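Local coordinates for protein N-acetylglucosamine-6-phosphate deacetylase (Mycobacterium smegmatis, PDB 6FV4) that probably removes the acetyl group from N-acetylglucosamine-6-phosphate, as a metal-dependent deacetylase of the amidohydrolase superfamily, at residues A62-H74 with V347-L360. The protein carries 1 engineered substitution. Residues are numbered along the deposited sequence; the frame is centred on the assembly and turned at random.
With ZN (zinc ion), chain H.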
ATOM      1  N   ALA B  62     -11.486  10.654 -31.304  1.00 43.24           N
ATOM      2  CA  ALA B  62     -11.766  11.010 -29.925  1.00 41.04           C
ATOM      3  C   ALA B  62     -11.967   9.749 -29.100  1.00 39.53           C
ATOM      4  O   ALA B  62     -12.312   8.689 -29.631  1.00 39.15           O
ATOM      5  CB  ALA B  62     -13.006  11.904 -29.838  1.00 41.59           C
ATOM      6  N   THR B  63     -11.718   9.865 -27.798  1.00 33.29           N
ATOM      7  CA  THR B  63     -12.046   8.813 -26.841  1.00 34.67           C
ATOM      8  C   THR B  63     -13.327   9.209 -26.102  1.00 34.49           C
ATOM      9  O   THR B  63     -13.405  10.308 -25.547  1.00 34.03           O
ATOM     10  CB  THR B  63     -10.891   8.590 -25.858  1.00 36.03           C
ATOM     11  OG1 THR B  63      -9.727   8.144 -26.566  1.00 38.66           O
ATOM     12  CG2 THR B  63     -11.250   7.530 -24.829  1.00 36.78           C
ATOM     13  N   VAL B  64     -14.343   8.341 -26.133  1.00 31.11           N
ATOM     14  CA  VAL B  64     -15.575   8.546 -25.370  1.00 32.71           C
ATOM     15  C   VAL B  64     -15.483   7.746 -24.077  1.00 32.09           C
ATOM     16  O   VAL B  64     -15.064   6.584 -24.083  1.00 35.81           O
ATOM     17  CB  VAL B  64     -16.822   8.142 -26.174  1.00 35.62           C
ATOM     18  CG1 VAL B  64     -18.074   8.239 -25.299  1.00 33.17           C
ATOM     19  CG2 VAL B  64     -16.968   9.011 -27.419  1.00 31.26           C
ATOM     20  N   VAL B  65     -15.854   8.375 -22.968  1.00 28.71           N
ATOM     21  CA  VAL B  65     -15.889   7.718 -21.664  1.00 26.73           C
ATOM     22  C   VAL B  65     -17.248   8.002 -21.038  1.00 24.65           C
ATOM     23  O   VAL B  65     -17.949   8.938 -21.447  1.00 26.96           O
ATOM     24  CB  VAL B  65     -14.740   8.206 -20.751  1.00 26.05           C
ATOM     25  CG1 VAL B  65     -13.363   7.806 -21.360  1.00 27.23           C
ATOM     26  CG2 VAL B  65     -14.856   9.716 -20.512  1.00 25.97           C
ATOM     27  N   PRO B  66     -17.648   7.223 -20.039  1.00 27.16           N
ATOM     28  CA  PRO B  66     -18.861   7.577 -19.288  1.00 24.32           C
ATOM     29  C   PRO B  66     -18.665   8.914 -18.585  1.00 26.91           C
ATOM     30  O   PRO B  66     -17.538   9.363 -18.350  1.00 26.32           O
ATOM     31  CB  PRO B  66     -19.023   6.434 -18.278  1.00 26.67           C
ATOM     32  CG  PRO B  66     -18.029   5.349 -18.704  1.00 29.07           C
ATOM     33  CD  PRO B  66     -16.960   6.043 -19.479  1.00 26.53           C
ATOM     34  N   GLY B  67     -19.780   9.567 -18.269  1.00 27.70           N
ATOM     35  CA  GLY B  67     -19.689  10.833 -17.559  1.00 25.45           C
ATOM     36  C   GLY B  67     -18.963  10.662 -16.237  1.00 27.92           C
ATOM     37  O   GLY B  67     -19.063   9.619 -15.582  1.00 24.91           O
ATOM     38  N   PHE B  68     -18.198  11.691 -15.852  1.00 25.80           N
ATOM     39  CA  PHE B  68     -17.521  11.651 -14.563  1.00 22.35           C
ATOM     40  C   PHE B  68     -18.536  11.800 -13.428  1.00 25.75           C
ATOM     41  O   PHE B  68     -19.540  12.503 -13.556  1.00 25.44           O
ATOM     42  CB  PHE B  68     -16.458  12.754 -14.471  1.00 22.87           C
ATOM     43  CG  PHE B  68     -15.391  12.679 -15.553  1.00 26.14           C
ATOM     44  CD1 PHE B  68     -15.012  13.825 -16.245  1.00 25.76           C
ATOM     45  CD2 PHE B  68     -14.756  11.485 -15.857  1.00 28.04           C
ATOM     46  CE1 PHE B  68     -14.024  13.786 -17.226  1.00 28.77           C
ATOM     47  CE2 PHE B  68     -13.758  11.437 -16.856  1.00 24.07           C
ATOM     48  CZ  PHE B  68     -13.406  12.593 -17.534  1.00 25.49           C
ATOM     49  N   VAL B  69     -18.267  11.103 -12.321  1.00 26.05           N
ATOM     50  CA  VAL B  69     -19.122  11.055 -11.138  1.00 24.99           C
ATOM     51  C   VAL B  69     -18.304  11.625  -9.985  1.00 25.88           C
ATOM     52  O   VAL B  69     -17.504  10.909  -9.366  1.00 25.62           O
ATOM     53  CB  VAL B  69     -19.591   9.629 -10.827  1.00 25.68           C
ATOM     54  CG1 VAL B  69     -20.493   9.620  -9.582  1.00 29.10           C
ATOM     55  CG2 VAL B  69     -20.305   9.027 -12.033  1.00 24.76           C
ATOM     56  N   ASP B  70     -18.474  12.917  -9.698  1.00 22.41           N
ATOM     57  CA  ASP B  70     -17.730  13.587  -8.630  1.00 23.59           C
ATOM     58  C   ASP B  70     -18.548  13.532  -7.350  1.00 23.35           C
ATOM     59  O   ASP B  70     -19.588  14.196  -7.238  1.00 27.68           O
ATOM     60  CB  ASP B  70     -17.407  15.026  -9.020  1.00 21.89           C
ATOM     61  CG  ASP B  70     -16.347  15.652  -8.125  1.00 28.18           C
ATOM     62  OD1 ASP B  70     -15.965  16.817  -8.400  1.00 27.77           O
ATOM     63  OD2 ASP B  70     -15.895  14.990  -7.156  1.00 25.39           O
ATOM     64  N   THR B  71     -18.094  12.737  -6.387  1.00 23.87           N
ATOM     65  CA  THR B  71     -18.872  12.474  -5.186  1.00 20.68           C
ATOM     66  C   THR B  71     -18.443  13.317  -3.992  1.00 22.73           C
ATOM     67  O   THR B  71     -18.906  13.072  -2.875  1.00 25.15           O
ATOM     68  CB  THR B  71     -18.809  10.992  -4.815  1.00 24.91           C
ATOM     69  OG1 THR B  71     -17.439  10.585  -4.661  1.00 25.99           O
ATOM     70  CG2 THR B  71     -19.464  10.149  -5.909  1.00 24.67           C
ATOM     71  N   HIS B  72     -17.593  14.315  -4.190  1.00 23.50           N
ATOM     72  CA  HIS B  72     -17.137  15.118  -3.057  1.00 24.07           C
ATOM     73  C   HIS B  72     -16.584  16.414  -3.645  1.00 24.72           C
ATOM     74  O   HIS B  72     -15.454  16.437  -4.137  1.00 24.24           O
ATOM     75  CB  HIS B  72     -16.098  14.355  -2.241  1.00 28.45           C
ATOM     76  CG  HIS B  72     -15.506  15.127  -1.094  1.00 26.46           C
ATOM     77  ND1 HIS B  72     -14.813  14.517  -0.074  1.00 25.26           N
ATOM     78  CD2 HIS B  72     -15.483  16.453  -0.818  1.00 26.00           C
ATOM     79  CE1 HIS B  72     -14.395  15.432   0.785  1.00 24.45           C
ATOM     80  NE2 HIS B  72     -14.795  16.616   0.358  1.00 24.10           N
ATOM     81  N   LEU B  73     -17.389  17.472  -3.601  1.00 22.95           N
ATOM     82  CA  LEU B  73     -16.952  18.784  -4.054  1.00 23.69           C
ATOM     83  C   LEU B  73     -17.812  19.843  -3.387  1.00 25.24           C
ATOM     84  O   LEU B  73     -18.953  19.584  -2.988  1.00 23.96           O
ATOM     85  CB  LEU B  73     -17.020  18.937  -5.572  1.00 22.41           C
ATOM     86  CG  LEU B  73     -18.394  18.935  -6.220  1.00 24.25           C
ATOM     87  CD1 LEU B  73     -18.310  19.652  -7.568  1.00 25.87           C
ATOM     88  CD2 LEU B  73     -18.873  17.509  -6.397  1.00 26.94           C
ATOM     89  N   HIS B  74     -17.245  21.048  -3.291  1.00 28.61           N
ATOM     90  CA  HIS B  74     -17.854  22.137  -2.533  1.00 27.24           C
ATOM     91  C   HIS B  74     -18.380  23.257  -3.403  1.00 28.98           C
ATOM     92  O   HIS B  74     -19.236  24.023  -2.947  1.00 29.72           O
ATOM     93  CB  HIS B  74     -16.834  22.704  -1.530  1.00 24.96           C
ATOM     94  CG  HIS B  74     -16.421  21.705  -0.503  1.00 28.95           C
ATOM     95  ND1 HIS B  74     -17.148  21.477   0.645  1.00 29.06           N
ATOM     96  CD2 HIS B  74     -15.390  20.826  -0.478  1.00 26.66           C
ATOM     97  CE1 HIS B  74     -16.570  20.518   1.349  1.00 28.07           C
ATOM     98  NE2 HIS B  74     -15.498  20.113   0.690  1.00 30.84           N
ATOM     99  N   VAL B 347     -11.319   5.211 -15.871  1.00 28.11           N
ATOM    100  CA  VAL B 347     -12.773   5.212 -16.024  1.00 31.52           C
ATOM    101  C   VAL B 347     -13.440   4.542 -14.827  1.00 29.15           C
ATOM    102  O   VAL B 347     -14.475   5.007 -14.331  1.00 30.71           O
ATOM    103  CB  VAL B 347     -13.175   4.550 -17.355  1.00 31.86           C
ATOM    104  CG1 VAL B 347     -14.651   4.169 -17.333  1.00 28.60           C
ATOM    105  CG2 VAL B 347     -12.915   5.494 -18.493  1.00 27.10           C
ATOM    106  N   ARG B 348     -12.863   3.451 -14.329  1.00 26.51           N
ATOM    107  CA  ARG B 348     -13.381   2.851 -13.100  1.00 28.31           C
ATOM    108  C   ARG B 348     -13.301   3.832 -11.933  1.00 27.75           C
ATOM    109  O   ARG B 348     -14.255   3.980 -11.162  1.00 29.61           O
ATOM    110  CB  ARG B 348     -12.602   1.584 -12.773  1.00 31.10           C
ATOM    111  CG  ARG B 348     -13.133   0.326 -13.450  1.00 36.71           C
ATOM    112  CD  ARG B 348     -12.042  -0.732 -13.538  1.00 37.29           C
ATOM    113  NE  ARG B 348     -12.594  -2.087 -13.651  1.00 47.71           N
ATOM    114  CZ  ARG B 348     -12.891  -2.693 -14.796  1.00 47.51           C
ATOM    115  NH1 ARG B 348     -12.689  -2.076 -15.957  1.00 52.37           N
ATOM    116  NH2 ARG B 348     -13.388  -3.922 -14.788  1.00 54.44           N
ATOM    117  N   GLN B 349     -12.161   4.511 -11.785  1.00 26.34           N
ATOM    118  CA  GLN B 349     -11.972   5.361 -10.614  1.00 28.09           C
ATOM    119  C   GLN B 349     -12.778   6.652 -10.687  1.00 22.31           C
ATOM    120  O   GLN B 349     -13.117   7.219  -9.640  1.00 23.95           O
ATOM    121  CB  GLN B 349     -10.495   5.692 -10.447  1.00 20.64           C
ATOM    122  CG  GLN B 349      -9.658   4.474 -10.113  1.00 25.71           C
ATOM    123  CD  GLN B 349      -8.202   4.811 -10.016  1.00 25.54           C
ATOM    124  OE1 GLN B 349      -7.750   5.790 -10.619  1.00 29.01           O
ATOM    125  NE2 GLN B 349      -7.452   4.019  -9.239  1.00 21.09           N
ATOM    126  N   ALA B 350     -13.043   7.168 -11.889  1.00 23.70           N
ATOM    127  CA  ALA B 350     -13.710   8.458 -12.022  1.00 25.16           C
ATOM    128  C   ALA B 350     -15.197   8.334 -12.319  1.00 30.91           C
ATOM    129  O   ALA B 350     -15.912   9.343 -12.239  1.00 25.73           O
ATOM    130  CB  ALA B 350     -13.060   9.293 -13.132  1.00 21.64           C
ATOM    131  N   CYS B 351     -15.667   7.129 -12.669  1.00 28.22           N
ATOM    132  CA  CYS B 351     -17.032   6.911 -13.133  1.00 28.61           C
ATOM    133  C   CYS B 351     -17.725   5.774 -12.385  1.00 29.90           C
ATOM    134  O   CYS B 351     -18.794   5.984 -11.800  1.00 34.77           O
ATOM    135  CB  CYS B 351     -17.057   6.625 -14.643  1.00 29.30           C
ATOM    136  SG  CYS B 351     -16.031   7.736 -15.691  1.00 33.88           S
ATOM    137  N   VAL B 352     -17.152   4.574 -12.372  1.00 28.27           N
ATOM    138  CA  VAL B 352     -17.888   3.418 -11.848  1.00 28.96           C
ATOM    139  C   VAL B 352     -17.757   3.296 -10.337  1.00 25.92           C
ATOM    140  O   VAL B 352     -18.762   3.189  -9.622  1.00 31.66           O
ATOM    141  CB  VAL B 352     -17.446   2.121 -12.549  1.00 32.41           C
ATOM    142  CG1 VAL B 352     -18.299   0.957 -12.039  1.00 34.93           C
ATOM    143  CG2 VAL B 352     -17.565   2.268 -14.056  1.00 33.56           C
ATOM    144  N   ASN B 353     -16.535   3.292  -9.825  1.00 25.24           N
ATOM    145  CA  ASN B 353     -16.326   3.108  -8.390  1.00 25.30           C
ATOM    146  C   ASN B 353     -17.066   4.139  -7.560  1.00 25.73           C
ATOM    147  O   ASN B 353     -17.670   3.756  -6.547  1.00 25.06           O
ATOM    148  CB  ASN B 353     -14.828   3.146  -8.056  1.00 23.94           C
ATOM    149  CG  ASN B 353     -14.034   2.079  -8.808  1.00 28.70           C
ATOM    150  OD1 ASN B 353     -14.618   1.175  -9.383  1.00 26.70           O
ATOM    151  ND2 ASN B 353     -12.704   2.188  -8.794  1.00 21.25           N
ATOM    152  N   PRO B 354     -17.011   5.440  -7.874  1.00 25.49           N
ATOM    153  CA  PRO B 354     -17.716   6.396  -7.006  1.00 25.36           C
ATOM    154  C   PRO B 354     -19.225   6.264  -7.081  1.00 24.83           C
ATOM    155  O   PRO B 354     -19.904   6.461  -6.067  1.00 26.60           O
ATOM    156  CB  PRO B 354     -17.233   7.758  -7.513  1.00 25.72           C
ATOM    157  CG  PRO B 354     -16.676   7.518  -8.856  1.00 27.97           C
ATOM    158  CD  PRO B 354     -16.160   6.129  -8.863  1.00 25.59           C
ATOM    159  N   ALA B 355     -19.779   5.983  -8.262  1.00 25.18           N
ATOM    160  CA  ALA B 355     -21.225   5.819  -8.359  1.00 28.42           C
ATOM    161  C   ALA B 355     -21.676   4.617  -7.549  1.00 30.23           C
ATOM    162  O   ALA B 355     -22.719   4.656  -6.875  1.00 28.08           O
ATOM    163  CB  ALA B 355     -21.648   5.683  -9.823  1.00 28.34           C
ATOM    164  N   ARG B 356     -20.893   3.541  -7.595  1.00 22.10           N
ATOM    165  CA  ARG B 356     -21.222   2.332  -6.849  1.00 27.31           C
ATOM    166  C   ARG B 356     -21.088   2.559  -5.346  1.00 31.94           C
ATOM    167  O   ARG B 356     -21.940   2.120  -4.564  1.00 25.61           O
ATOM    168  CB  ARG B 356     -20.313   1.185  -7.315  1.00 30.33           C
ATOM    169  CG  ARG B 356     -20.699  -0.181  -6.798  1.00 31.71           C
ATOM    170  CD  ARG B 356     -19.669  -1.211  -7.204  1.00 38.97           C
ATOM    171  NE  ARG B 356     -18.337  -0.795  -6.793  1.00 40.83           N
ATOM    172  CZ  ARG B 356     -17.276  -0.773  -7.599  1.00 40.22           C
ATOM    173  NH1 ARG B 356     -17.384  -1.156  -8.869  1.00 44.64           N
ATOM    174  NH2 ARG B 356     -16.102  -0.383  -7.128  1.00 34.75           N
ATOM    175  N   ALA B 357     -20.024   3.241  -4.918  1.00 28.65           N
ATOM    176  CA  ALA B 357     -19.841   3.482  -3.492  1.00 26.98           C
ATOM    177  C   ALA B 357     -21.005   4.276  -2.903  1.00 25.71           C
ATOM    178  O   ALA B 357     -21.399   4.049  -1.755  1.00 26.50           O
ATOM    179  CB  ALA B 357     -18.522   4.217  -3.246  1.00 26.06           C
ATOM    180  N   LEU B 358     -21.554   5.209  -3.661  1.00 25.04           N
ATOM    181  CA  LEU B 358     -22.618   6.070  -3.159  1.00 29.50           C
ATOM    182  C   LEU B 358     -24.013   5.557  -3.478  1.00 31.41           C
ATOM    183  O   LEU B 358     -24.995   6.222  -3.131  1.00 34.42           O
ATOM    184  CB  LEU B 358     -22.453   7.488  -3.704  1.00 27.63           C
ATOM    185  CG  LEU B 358     -21.668   8.292  -2.664  1.00 31.99           C
ATOM    186  CD1 LEU B 358     -20.176   7.936  -2.717  1.00 27.23           C
ATOM    187  CD2 LEU B 358     -21.880   9.770  -2.815  1.00 31.18           C
ATOM    188  N   GLY B 359     -24.130   4.391  -4.104  1.00 31.17           N
ATOM    189  CA  GLY B 359     -25.451   3.888  -4.452  1.00 34.71           C
ATOM    190  C   GLY B 359     -26.133   4.696  -5.524  1.00 36.78           C
ATOM    191  O   GLY B 359     -27.374   4.749  -5.572  1.00 32.18           O
ATOM    192  N   LEU B 360     -25.356   5.348  -6.379  1.00 31.26           N
ATOM    193  CA  LEU B 360     -25.913   6.145  -7.455  1.00 34.51           C
ATOM    194  C   LEU B 360     -26.148   5.261  -8.668  1.00 38.13           C
ATOM    195  O   LEU B 360     -25.633   4.139  -8.729  1.00 35.37           O
ATOM    196  CB  LEU B 360     -24.966   7.296  -7.800  1.00 31.64           C
ATOM    197  CG  LEU B 360     -24.798   8.380  -6.735  1.00 30.20           C
ATOM    198  CD1 LEU B 360     -23.524   9.209  -6.991  1.00 27.64           C
ATOM    199  CD2 LEU B 360     -26.036   9.259  -6.743  1.00 30.34           C
TER
HETATM  200 ZN    ZN H 401     -14.324  18.480   1.252  1.00 27.02          ZN
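The CA atoms come nearest at Phe68 and Cys351, 5.0 Å apart, where strand 68-71 crosses helix 347-357 at 57° with axes 6.0 Å apart. One backbone hydrogen bond joins them, Val69 N to Ala350 O at 2.9 Å, nearly straight (173°). Pro354 has no N-H for the usual helical bond to Ala350 O, leaving that oxygen to Val69 N; the helix kinks there, just after a pi-type turn at 348-352. Cys351 O, buried here, has no partner in the model. Val69 packs at the kink: with CG1 anti to its backbone N (chi1 -180°), that methyl lies 4.0 Å from Leu360 CD1, while CG2 rests on Cys351 O. Thr71 and Pro354 side chains cross at about a right angle, Thr71 CG2 lying 3.6 Å from Pro354 CB, and both Leu358 methyls close on Thr71. Val347 CG1 meets Pro66 CD at 3.7 Å and CG2 meets Val65. Cys351 SG sits obliquely to the Phe68 ring, 5.2 Å from its centroid, a sulfur-aromatic contact. Beyond Thr71, His72 and His74 bind zinc with Glu138; the helix packs against the strand leading to this metal site of the amidohydrolase barrel. Helix 324-334 adds Phe328 against Phe68, and strand 373-376 pairs with Thr63 and Val65.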